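Side-chain contacts in GTPase subunit of restriction endonuclease (Thermococcus gammatolerans, PDB 6P0F), which probably binds modified DNA through this YTH-type N-terminal domain and serves as the GTPase subunit of a restriction endonuclease: residues I8-G11 / E16-N19; E34-P39 / V108-D113; D43-D48 / I96-V101; L145-D150 / G156-E161. All blocks are in the same frame, centred on the assembly; numbering follows the deposited sequence.

Interaction 1. Residues I8-G11 / E16-N19; sequences IGIG and EYEN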
loop_
_atom_site.group_PDB
_atom_site.type_symbol
_atom_site.label_atom_id
_atom_site.label_comp_id
_atom_site.label_asym_id
_atom_site.label_seq_id
_atom_site.Cartn_x
_atom_site.Cartn_y
_atom_site.Cartn_z
ATOM N N ILE A 8 -5.318 -0.903 2.357
ATOM C CA ILE A 8 -5.556 0.011 1.246
ATOM C C ILE A 8 -6.216 -0.772 0.134
ATOM O O ILE A 8 -5.689 -1.774 -0.348
ATOM C CB ILE A 8 -4.264 0.684 0.788
ATOM C CG1 ILE A 8 -3.749 1.588 1.904
ATOM C CG2 ILE A 8 -4.505 1.494 -0.499
ATOM C CD1 ILE A 8 -2.349 2.166 1.592
ATOM N N GLY A 9 -7.410 -0.302 -0.295
ATOM C CA GLY A 9 -8.199 -1.005 -1.263
ATOM C C GLY A 9 -7.915 -0.432 -2.651
ATOM O O GLY A 9 -8.103 0.756 -2.875
ATOM N N ILE A 10 -7.460 -1.296 -3.538
ATOM C CA ILE A 10 -7.097 -0.918 -4.909
ATOM C C ILE A 10 -8.185 -1.452 -5.824
ATOM O O ILE A 10 -8.315 -2.667 -5.994
ATOM C CB ILE A 10 -5.729 -1.498 -5.307
ATOM C CG1 ILE A 10 -4.622 -1.106 -4.321
ATOM C CG2 ILE A 10 -5.385 -1.111 -6.783
ATOM C CD1 ILE A 10 -4.349 0.362 -4.258
ATOM N N GLY A 11 -8.974 -0.562 -6.437
ATOM C CA GLY A 11 -10.067 -1.035 -7.274
ATOM C C GLY A 11 -9.615 -1.410 -8.673
ATOM O O GLY A 11 -8.989 -0.604 -9.371
ATOM N N GLU A 16 -6.458 3.776 -10.498
ATOM C CA GLU A 16 -5.773 3.362 -9.273
ATOM C C GLU A 16 -5.037 2.043 -9.465
ATOM O O GLU A 16 -3.877 1.889 -9.020
ATOM C CB GLU A 16 -6.792 3.250 -8.139
ATOM C CG GLU A 16 -6.205 2.985 -6.806
ATOM C CD GLU A 16 -7.243 3.154 -5.696
ATOM O OE1 GLU A 16 -8.335 2.510 -5.763
ATOM O OE2 GLU A 16 -6.954 3.940 -4.760
ATOM N N TYR A 17 -5.685 1.068 -10.110
ATOM C CA TYR A 17 -5.003 -0.194 -10.340
ATOM C C TYR A 17 -3.846 -0.000 -11.305
ATOM O O TYR A 17 -2.788 -0.590 -11.126
ATOM C CB TYR A 17 -5.923 -1.285 -10.886
ATOM C CG TYR A 17 -5.188 -2.597 -11.022
ATOM C CD1 TYR A 17 -4.992 -3.425 -9.918
ATOM C CD2 TYR A 17 -4.616 -2.997 -12.231
ATOM C CE1 TYR A 17 -4.302 -4.618 -10.013
ATOM C CE2 TYR A 17 -3.907 -4.193 -12.326
ATOM C CZ TYR A 17 -3.750 -4.994 -11.215
ATOM O OH TYR A 17 -3.058 -6.183 -11.265
ATOM N N GLU A 18 -4.043 0.791 -12.362
ATOM C CA GLU A 18 -2.941 1.062 -13.283
ATOM C C GLU A 18 -1.738 1.640 -12.537
ATOM O O GLU A 18 -0.593 1.228 -12.761
ATOM C CB GLU A 18 -3.399 2.021 -14.386
ATOM C CG GLU A 18 -4.560 1.458 -15.197
ATOM C CD GLU A 18 -4.165 0.199 -15.952
ATOM O OE1 GLU A 18 -4.595 -0.898 -15.560
ATOM O OE2 GLU A 18 -3.400 0.296 -16.931
ATOM N N ASN A 19 -1.986 2.591 -11.632
ATOM C CA ASN A 19 -0.890 3.191 -10.874
ATOM C C ASN A 19 -0.230 2.165 -9.955
ATOM O O ASN A 19 0.998 2.137 -9.819
ATOM C CB ASN A 19 -1.427 4.362 -10.052
ATOM C CG ASN A 19 -1.830 5.557 -10.922
ATOM O OD1 ASN A 19 -1.598 5.554 -12.116
ATOM N ND2 ASN A 19 -2.424 6.557 -10.312
#
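The Tyr17 ring meets Ile10 obliquely, with Ile10 CG2 lying 3.9 Å from Tyr17 CD1. At the edge of the same ring, in its plane, sits Glu18 OE1. The second flat group is the Glu16 carboxylate. Its OE1 is met by Gly11 N on the anti side, 32° out of the carboxylate plane. These groups join the first strand of the YTH-type domain, 5-11, to the helix that follows it, 15-26, across a short turn. Ile10 makes the apolar part of the contact. Ile10 CG2 rests 3.7 Å from Tyr17 CA on the helix backbone. Ile10 CD1 comes to 4.1 Å from Glu16 CG. The two side chains Ile10 and Tyr17 run at about a right angle. Glu16 leaves the helix with CG anti to its backbone N (chi1 -173°) and stays extended beyond CG, which carries the carboxylate back along the strand. There OE1 also comes near Gly9 O, but both are acceptors and do not bond. A leucine in place of Glu16 would probably leave Gly11 N without its side-chain acceptor and weaken the tie between strand and helix. Trp53 of strand 49-55 touches both Ile10 and Glu16. Gly11 O lies 3.5 Å from Tyr17 CB. The hydrogen bond from Gly11 N to Glu16 OE1 is 3.2 Å long and nearly straight, at 171°.

Interaction 2. Residues E34-P39 / V108-D113; sequences EGQIGP and VSFLND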
loop_
_atom_site.group_PDB
_atom_site.type_symbol
_atom_site.label_atom_id
_atom_site.label_comp_id
_atom_site.label_asym_id
_atom_site.label_seq_id
_atom_site.Cartn_x
_atom_site.Cartn_y
_atom_site.Cartn_z
ATOM N N GLU A 34 15.932 9.180 -9.352
ATOM C CA GLU A 34 17.113 9.976 -9.065
ATOM C C GLU A 34 16.879 11.400 -9.545
ATOM O O GLU A 34 16.279 11.625 -10.595
ATOM C CB GLU A 34 18.338 9.371 -9.744
ATOM C CG GLU A 34 18.839 8.103 -9.059
ATOM C CD GLU A 34 19.632 8.337 -7.783
ATOM O OE1 GLU A 34 20.278 7.374 -7.290
ATOM O OE2 GLU A 34 19.584 9.468 -7.252
ATOM N N GLY A 35 17.310 12.358 -8.747
ATOM C CA GLY A 35 17.056 13.746 -9.043
ATOM C C GLY A 35 15.816 14.289 -8.391
ATOM O O GLY A 35 15.651 15.509 -8.332
ATOM N N GLN A 36 14.941 13.418 -7.900
ATOM C CA GLN A 36 13.704 13.816 -7.257
ATOM C C GLN A 36 13.566 13.304 -5.840
ATOM O O GLN A 36 13.076 14.029 -4.968
ATOM C CB GLN A 36 12.508 13.323 -8.082
ATOM C CG GLN A 36 12.461 13.883 -9.484
ATOM C CD GLN A 36 12.148 15.364 -9.507
ATOM O OE1 GLN A 36 11.446 15.887 -8.639
ATOM N NE2 GLN A 36 12.670 16.043 -10.505
ATOM N N ILE A 37 13.929 12.046 -5.607
ATOM C CA ILE A 37 13.950 11.441 -4.282
ATOM C C ILE A 37 15.399 11.450 -3.806
ATOM O O ILE A 37 16.305 11.115 -4.570
ATOM C CB ILE A 37 13.380 10.007 -4.318
ATOM C CG1 ILE A 37 11.939 9.996 -4.827
ATOM C CG2 ILE A 37 13.537 9.372 -2.974
ATOM C CD1 ILE A 37 10.943 10.701 -3.901
ATOM N N GLY A 38 15.624 11.863 -2.564
ATOM C CA GLY A 38 16.968 11.977 -2.045
ATOM C C GLY A 38 17.724 10.661 -2.049
ATOM O O GLY A 38 17.157 9.596 -1.807
ATOM N N PRO A 39 19.038 10.721 -2.274
ATOM C CA PRO A 39 19.813 9.472 -2.375
ATOM C C PRO A 39 19.809 8.680 -1.077
ATOM O O PRO A 39 19.957 7.456 -1.083
ATOM C CB PRO A 39 21.220 9.967 -2.750
ATOM C CG PRO A 39 21.245 11.388 -2.264
ATOM C CD PRO A 39 19.878 11.910 -2.514
ATOM N N VAL A 108 5.338 18.133 -7.053
ATOM C CA VAL A 108 4.697 16.871 -7.417
ATOM C C VAL A 108 4.784 16.530 -8.894
ATOM O O VAL A 108 4.367 15.431 -9.292
ATOM C CB VAL A 108 3.210 16.898 -7.000
ATOM C CG1 VAL A 108 3.088 16.966 -5.494
ATOM C CG2 VAL A 108 2.456 18.096 -7.638
ATOM N N SER A 109 5.329 17.407 -9.741
ATOM C CA SER A 109 5.206 17.161 -11.169
ATOM C C SER A 109 5.809 15.810 -11.584
ATOM O O SER A 109 5.296 15.159 -12.503
ATOM C CB SER A 109 5.877 18.280 -11.968
ATOM O OG SER A 109 5.892 17.920 -13.331
ATOM N N PHE A 110 6.930 15.413 -10.969
ATOM C CA PHE A 110 7.580 14.171 -11.394
ATOM C C PHE A 110 6.677 12.954 -11.172
ATOM O O PHE A 110 6.843 11.936 -11.855
ATOM C CB PHE A 110 8.940 13.962 -10.684
ATOM C CG PHE A 110 8.851 13.398 -9.289
ATOM C CD1 PHE A 110 8.483 14.203 -8.214
ATOM C CD2 PHE A 110 9.166 12.079 -9.043
ATOM C CE1 PHE A 110 8.406 13.683 -6.927
ATOM C CE2 PHE A 110 9.107 11.555 -7.759
ATOM C CZ PHE A 110 8.729 12.353 -6.700
ATOM N N LEU A 111 5.726 13.036 -10.251
ATOM C CA LEU A 111 4.859 11.890 -9.976
ATOM C C LEU A 111 4.011 11.541 -11.187
ATOM O O LEU A 111 3.580 10.396 -11.321
ATOM C CB LEU A 111 3.968 12.159 -8.752
ATOM C CG LEU A 111 4.747 12.300 -7.444
ATOM C CD1 LEU A 111 3.848 12.771 -6.317
ATOM C CD2 LEU A 111 5.444 10.994 -7.088
ATOM N N ASN A 112 3.778 12.505 -12.097
ATOM C CA ASN A 112 3.020 12.211 -13.303
ATOM C C ASN A 112 3.813 11.374 -14.288
ATOM O O ASN A 112 3.218 10.866 -15.243
ATOM C CB ASN A 112 2.567 13.517 -13.982
ATOM C CG ASN A 112 1.626 14.331 -13.115
ATOM O OD1 ASN A 112 0.665 13.810 -12.534
ATOM N ND2 ASN A 112 1.902 15.623 -13.020
ATOM N N ASP A 113 5.129 11.232 -14.082
ATOM C CA ASP A 113 5.941 10.289 -14.855
ATOM C C ASP A 113 5.409 8.862 -14.711
ATOM O O ASP A 113 5.561 8.042 -15.623
ATOM C CB ASP A 113 7.414 10.265 -14.384
ATOM C CG ASP A 113 8.204 11.566 -14.631
ATOM O OD1 ASP A 113 7.693 12.520 -15.264
ATOM O OD2 ASP A 113 9.384 11.605 -14.167
HETATM O O HOH W 1 8.981 17.256 -9.661
#
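Gln36 and Phe110 mark the closest backbone approach, with CA atoms 7.4 Å apart, between an irregular loop and a short 3-10 turn. Phe110 carries the contact. The first bond of its side chain is directed at the 34-39 loop, and with CG between the backbone N and the carbonyl carbon (chi1 81°) one ring face lies against Gln36. Gln36 CB sits over the centre of that face, 3.7 Å from the Phe110 ring centroid, in a CH-pi contact. Leu111 CD2 lies over the opposite face, toward the rim. Gln36 bends at chi2, so its amide runs back past the ring toward Phe110 CB, tilted 25° from the ring plane. Gln36 OE1 ends 3.4 Å from Phe110 CD1. A water gives a hydrogen bond to Gln36 OE1 (3.0 Å) and takes one from Phe110 N (3.1 Å). Ile37 CD1 approaches the far end of the ring obliquely, 3.9 Å from Phe110 CZ. Replacing Phe110 by an alanine removes the ring, which would probably open a gap between the loops and let the Gln36 side chain turn. Ile37 also touches Leu124 and Phe126 of strand 123-127. This is loop-on-loop packing through a ring with a neighbour on each face, beside the central sheet of the YTH-type domain.

Interaction 3. Residues D43-D48 / I96-V101; sequences DNCCSD and IICETV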
loop_
_atom_site.group_PDB
_atom_site.type_symbol
_atom_site.label_atom_id
_atom_site.label_comp_id
_atom_site.label_asym_id
_atom_site.label_seq_id
_atom_site.Cartn_x
_atom_site.Cartn_y
_atom_site.Cartn_z
ATOM N N ASP A 43 19.073 4.836 -1.299
ATOM C CA ASP A 43 20.086 3.911 -0.797
ATOM C C ASP A 43 19.501 2.971 0.258
ATOM O O ASP A 43 19.785 1.764 0.277
ATOM C CB ASP A 43 21.249 4.704 -0.199
ATOM C CG ASP A 43 22.188 5.336 -1.261
ATOM O OD1 ASP A 43 22.121 4.988 -2.465
ATOM O OD2 ASP A 43 23.027 6.178 -0.856
ATOM N N ASN A 44 18.729 3.520 1.181
ATOM C CA ASN A 44 18.212 2.719 2.281
ATOM C C ASN A 44 17.086 1.788 1.853
ATOM O O ASN A 44 16.877 0.751 2.493
ATOM C CB ASN A 44 17.735 3.642 3.403
ATOM C CG ASN A 44 18.879 4.194 4.227
ATOM O OD1 ASN A 44 20.061 3.899 3.971
ATOM N ND2 ASN A 44 18.544 5.036 5.195
ATOM N N CYS A 45 16.341 2.133 0.789
ATOM C CA CYS A 45 15.073 1.472 0.518
ATOM C C CYS A 45 14.854 0.889 -0.876
ATOM O O CYS A 45 13.807 0.269 -1.091
ATOM C CB CYS A 45 13.919 2.442 0.808
ATOM S SG CYS A 45 13.772 2.827 2.584
ATOM N N CYS A 46 15.741 1.087 -1.831
ATOM C CA CYS A 46 15.605 0.430 -3.129
ATOM C C CYS A 46 16.648 -0.678 -3.184
ATOM O O CYS A 46 17.840 -0.398 -3.311
ATOM C CB CYS A 46 15.780 1.415 -4.284
ATOM S SG CYS A 46 14.509 2.653 -4.279
ATOM N N SER A 47 16.199 -1.932 -3.047
ATOM C CA SER A 47 17.098 -3.081 -3.075
ATOM C C SER A 47 17.573 -3.387 -4.493
ATOM O O SER A 47 18.702 -3.852 -4.675
ATOM C CB SER A 47 16.389 -4.290 -2.449
ATOM O OG SER A 47 17.210 -5.438 -2.458
ATOM N N ASP A 48 16.763 -3.102 -5.509
ATOM C CA ASP A 48 17.243 -3.112 -6.887
ATOM C C ASP A 48 16.401 -2.107 -7.662
ATOM O O ASP A 48 16.879 -1.037 -8.052
ATOM C CB ASP A 48 17.209 -4.516 -7.510
ATOM C CG ASP A 48 15.970 -5.338 -7.142
ATOM O OD1 ASP A 48 14.834 -4.884 -7.372
ATOM O OD2 ASP A 48 16.130 -6.507 -6.672
ATOM N N ILE A 96 5.790 -4.072 4.090
ATOM C CA ILE A 96 6.233 -3.334 5.272
ATOM C C ILE A 96 6.981 -2.099 4.796
ATOM O O ILE A 96 7.787 -2.171 3.857
ATOM C CB ILE A 96 7.078 -4.227 6.213
ATOM C CG1 ILE A 96 7.389 -3.438 7.484
ATOM C CG2 ILE A 96 8.288 -4.761 5.536
ATOM C CD1 ILE A 96 7.810 -4.333 8.666
ATOM N N ILE A 97 6.668 -0.950 5.400
ATOM C CA ILE A 97 7.144 0.336 4.900
ATOM C C ILE A 97 8.590 0.561 5.333
ATOM O O ILE A 97 8.930 0.481 6.524
ATOM C CB ILE A 97 6.250 1.492 5.372
ATOM C CG1 ILE A 97 4.806 1.319 4.837
ATOM C CG2 ILE A 97 6.834 2.825 4.912
ATOM C CD1 ILE A 97 3.831 2.385 5.292
ATOM N N CYS A 98 9.451 0.805 4.354
ATOM C CA CYS A 98 10.852 1.124 4.618
ATOM C C CYS A 98 11.041 2.594 4.980
ATOM O O CYS A 98 11.860 2.932 5.845
ATOM C CB CYS A 98 11.656 0.769 3.374
ATOM S SG CYS A 98 13.432 1.027 3.500
ATOM N N GLU A 99 10.334 3.482 4.290
ATOM C CA GLU A 99 10.468 4.916 4.477
ATOM C C GLU A 99 9.195 5.594 4.006
ATOM O O GLU A 99 8.483 5.080 3.147
ATOM C CB GLU A 99 11.631 5.512 3.681
ATOM C CG GLU A 99 12.878 5.815 4.485
ATOM C CD GLU A 99 12.655 6.891 5.536
ATOM O OE1 GLU A 99 11.500 7.285 5.793
ATOM O OE2 GLU A 99 13.641 7.309 6.153
ATOM N N THR A 100 8.944 6.765 4.552
ATOM C CA THR A 100 7.874 7.625 4.063
ATOM C C THR A 100 8.497 8.949 3.665
ATOM O O THR A 100 9.470 9.408 4.268
ATOM C CB THR A 100 6.769 7.860 5.097
ATOM O OG1 THR A 100 7.313 8.543 6.232
ATOM C CG2 THR A 100 6.138 6.555 5.536
ATOM N N VAL A 101 7.937 9.555 2.623
ATOM C CA VAL A 101 8.442 10.794 2.064
ATOM C C VAL A 101 7.226 11.636 1.739
ATOM O O VAL A 101 6.388 11.210 0.945
ATOM C CB VAL A 101 9.284 10.565 0.795
ATOM C CG1 VAL A 101 9.717 11.904 0.224
ATOM C CG2 VAL A 101 10.485 9.660 1.100
HETATM O O HOH W 2 15.809 5.262 5.994
#
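The covalent link comes first: Cys45 SG and Cys98 SG form a disulfide, 2.0 Å long. Its chi3 of -85° is close to the relaxed right-angle value and gives the bridge a left-handed twist. Cys98 SG stands anti to its backbone N (chi1 -178°), which extends it from the strand to meet Cys45 SG. Nonpolar contact is small: Glu99 CB rests 3.6 Å from Cys45 SG. The Asn44 carbonyl O makes a plain van der Waals approach to sulfur, 3.6 Å from Cys98 SG. Polar contact runs through a water. It accepts from Asn44 ND2 (2.9 Å) and donates to Glu99 OE2 (3.0 Å). The other oxygen of this carboxylate, Glu99 OE1, takes a bent bond from Thr100 N through its anti lone pair (2.9 Å, 138°). With both oxygens engaged, the Glu99 head group is likely to be restrained. A bend at chi2 places it between the water and Thr100 N. A second disulfide, Cys46 to Cys50, follows directly in the chain. The bridge from Cys45 thus fastens the end of helix 39-45 to strand 91-102 where that strand turns a corner. At this corner Cys98 and Glu99 both face Phe126, the pattern of a classic beta bulge.

Interaction 4. Residues L145-D150 / G156-E161; sequences LGYNPD and GYVKPE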
loop_
_atom_site.group_PDB
_atom_site.type_symbol
_atom_site.label_atom_id
_atom_site.label_comp_id
_atom_site.label_asym_id
_atom_site.label_seq_id
_atom_site.Cartn_x
_atom_site.Cartn_y
_atom_site.Cartn_z
ATOM N N LEU A 145 -9.405 -11.547 10.193
ATOM C CA LEU A 145 -9.370 -10.285 10.928
ATOM C C LEU A 145 -10.679 -9.976 11.654
ATOM O O LEU A 145 -10.737 -8.980 12.384
ATOM C CB LEU A 145 -9.069 -9.114 9.989
ATOM C CG LEU A 145 -7.611 -8.995 9.516
ATOM C CD1 LEU A 145 -7.475 -8.001 8.371
ATOM C CD2 LEU A 145 -6.723 -8.570 10.665
ATOM N N GLY A 146 -11.732 -10.749 11.412
ATOM C CA GLY A 146 -13.026 -10.481 12.018
ATOM C C GLY A 146 -13.862 -9.455 11.300
ATOM O O GLY A 146 -14.810 -8.919 11.887
ATOM N N TYR A 147 -13.516 -9.117 10.063
ATOM C CA TYR A 147 -14.314 -8.231 9.241
ATOM C C TYR A 147 -15.284 -9.043 8.386
ATOM O O TYR A 147 -15.091 -10.237 8.146
ATOM C CB TYR A 147 -13.406 -7.392 8.328
ATOM C CG TYR A 147 -12.510 -6.388 8.988
ATOM C CD1 TYR A 147 -12.986 -5.486 9.904
ATOM C CD2 TYR A 147 -11.185 -6.279 8.598
ATOM C CE1 TYR A 147 -12.175 -4.533 10.440
ATOM C CE2 TYR A 147 -10.358 -5.348 9.145
ATOM C CZ TYR A 147 -10.838 -4.486 10.061
ATOM O OH TYR A 147 -10.005 -3.540 10.581
ATOM N N ASN A 148 -16.337 -8.378 7.909
ATOM C CA ASN A 148 -17.186 -9.016 6.932
ATOM C C ASN A 148 -16.366 -9.425 5.730
ATOM O O ASN A 148 -15.418 -8.718 5.342
ATOM C CB ASN A 148 -18.316 -8.085 6.504
ATOM C CG ASN A 148 -19.354 -7.873 7.608
ATOM O OD1 ASN A 148 -19.276 -8.469 8.697
ATOM N ND2 ASN A 148 -20.324 -7.010 7.334
ATOM N N PRO A 149 -16.716 -10.535 5.086
ATOM C CA PRO A 149 -15.904 -11.046 3.978
ATOM C C PRO A 149 -15.644 -10.043 2.860
ATOM O O PRO A 149 -14.575 -10.086 2.255
ATOM C CB PRO A 149 -16.726 -12.232 3.461
ATOM C CG PRO A 149 -17.549 -12.680 4.638
ATOM C CD PRO A 149 -17.785 -11.478 5.497
ATOM N N ASP A 150 -16.603 -9.182 2.532
ATOM C CA ASP A 150 -16.460 -8.284 1.392
ATOM C C ASP A 150 -15.960 -6.894 1.779
ATOM O O ASP A 150 -15.986 -5.979 0.938
ATOM C CB ASP A 150 -17.798 -8.179 0.637
ATOM C CG ASP A 150 -18.938 -7.683 1.501
ATOM O OD1 ASP A 150 -18.773 -7.486 2.725
ATOM O OD2 ASP A 150 -20.053 -7.513 0.949
ATOM N N GLY A 156 -8.076 1.873 5.467
ATOM C CA GLY A 156 -8.510 1.467 6.792
ATOM C C GLY A 156 -7.350 1.265 7.745
ATOM O O GLY A 156 -6.223 0.965 7.340
ATOM N N TYR A 157 -7.643 1.450 9.029
ATOM C CA TYR A 157 -6.704 1.207 10.113
ATOM C C TYR A 157 -7.184 -0.008 10.887
ATOM O O TYR A 157 -8.367 -0.075 11.266
ATOM C CB TYR A 157 -6.608 2.423 11.038
ATOM C CG TYR A 157 -5.874 2.156 12.335
ATOM C CD1 TYR A 157 -4.496 1.962 12.351
ATOM C CD2 TYR A 157 -6.548 2.105 13.547
ATOM C CE1 TYR A 157 -3.814 1.723 13.524
ATOM C CE2 TYR A 157 -5.867 1.875 14.736
ATOM C CZ TYR A 157 -4.507 1.683 14.717
ATOM O OH TYR A 157 -3.814 1.449 15.881
ATOM N N VAL A 158 -6.307 -0.985 11.088
ATOM C CA VAL A 158 -6.682 -2.207 11.790
ATOM C C VAL A 158 -6.358 -2.001 13.270
ATOM O O VAL A 158 -5.190 -1.892 13.664
ATOM C CB VAL A 158 -5.989 -3.447 11.215
ATOM C CG1 VAL A 158 -6.455 -4.710 11.933
ATOM C CG2 VAL A 158 -6.309 -3.558 9.720
ATOM N N LYS A 159 -7.399 -1.941 14.096
ATOM C CA LYS A 159 -7.179 -1.662 15.499
ATOM C C LYS A 159 -6.334 -2.760 16.127
ATOM O O LYS A 159 -6.400 -3.930 15.730
ATOM C CB LYS A 159 -8.518 -1.510 16.225
ATOM C CG LYS A 159 -9.256 -0.272 15.763
ATOM C CD LYS A 159 -10.285 0.228 16.768
ATOM C CE LYS A 159 -11.060 1.408 16.183
ATOM N NZ LYS A 159 -11.958 2.021 17.207
ATOM N N PRO A 160 -5.536 -2.404 17.135
ATOM C CA PRO A 160 -4.651 -3.391 17.777
ATOM C C PRO A 160 -5.331 -4.683 18.218
ATOM O O PRO A 160 -4.754 -5.772 18.077
ATOM C CB PRO A 160 -4.113 -2.624 18.996
ATOM C CG PRO A 160 -4.281 -1.192 18.685
ATOM C CD PRO A 160 -5.399 -1.047 17.695
ATOM N N GLU A 161 -6.552 -4.594 18.749
ATOM C CA GLU A 161 -7.207 -5.793 19.254
ATOM C C GLU A 161 -7.497 -6.781 18.132
ATOM O O GLU A 161 -7.552 -7.998 18.374
ATOM C CB GLU A 161 -8.466 -5.390 20.020
ATOM C CG GLU A 161 -9.409 -4.461 19.274
ATOM C CD GLU A 161 -9.124 -2.977 19.498
ATOM O OE1 GLU A 161 -7.964 -2.631 19.832
ATOM O OE2 GLU A 161 -10.064 -2.161 19.318
HETATM O O HOH W 3 -9.930 -1.294 8.714
HETATM O O HOH W 4 -10.381 -2.245 13.074
#
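Tyr147 OH is gripped by two waters, at 2.8 Å and 2.9 Å, and each leads to the backbone of the other segment. The nearer water accepts a hydrogen bond from Lys159 N, 3.2 Å away. The other donates a weak one to Tyr157 O. The same hydroxyl oxygen packs against Val158, 3.8 Å from both Val158 CA and Val158 CG2. The CG2 methyl comes to the edge of the Tyr147 ring, near its plane. Val158 has CG1 anti to its backbone N (chi1 -177°), which places the CG1 methyl beside Leu145; Leu145 CD2 and Val158 CG1 are 4.1 Å apart. These two side chains cross at about a right angle. Helix 138-145 ends just here in a Schellman motif, with Gly146 at positive phi. The chain then passes through Tyr147 on its way to strand 155-158, which pairs antiparallel with strand 5-11. Lys159 is the N-cap residue of helix 160-174, so the water on its backbone N sits just before the first turn of that helix. Arg162 of that helix donates to Leu145 O and touches Tyr147. A MES molecule and a sulfate, both probably from the crystallisation liquor, each come within about 4 Å of the Tyr147 side chain, nearest atoms.

Interactions 1, 3 and 4 all reach the mixed central sheet, and interaction 2 packs beside it. Strand 5-11 of interaction 1 neighbours strand 155-158 of interaction 4; the centres of the two interactions are about 19 Å apart. Interactions 3 and 4 lie on opposite sides of the chain's centre, about 26 Å between their centres. The widest separation, about 34 Å, is between the centres of interactions 2 and 4. Along the chain, interaction 1 closes first and interaction 4 comes last. Between them, interaction 3 lies within the chain span that interaction 2 bounds. Helix 39-45 starts at the end of the 34-39 loop of interaction 2, and its last residue forms the disulfide of interaction 3. Local and long-range ties thus join helices and loops around one sheet.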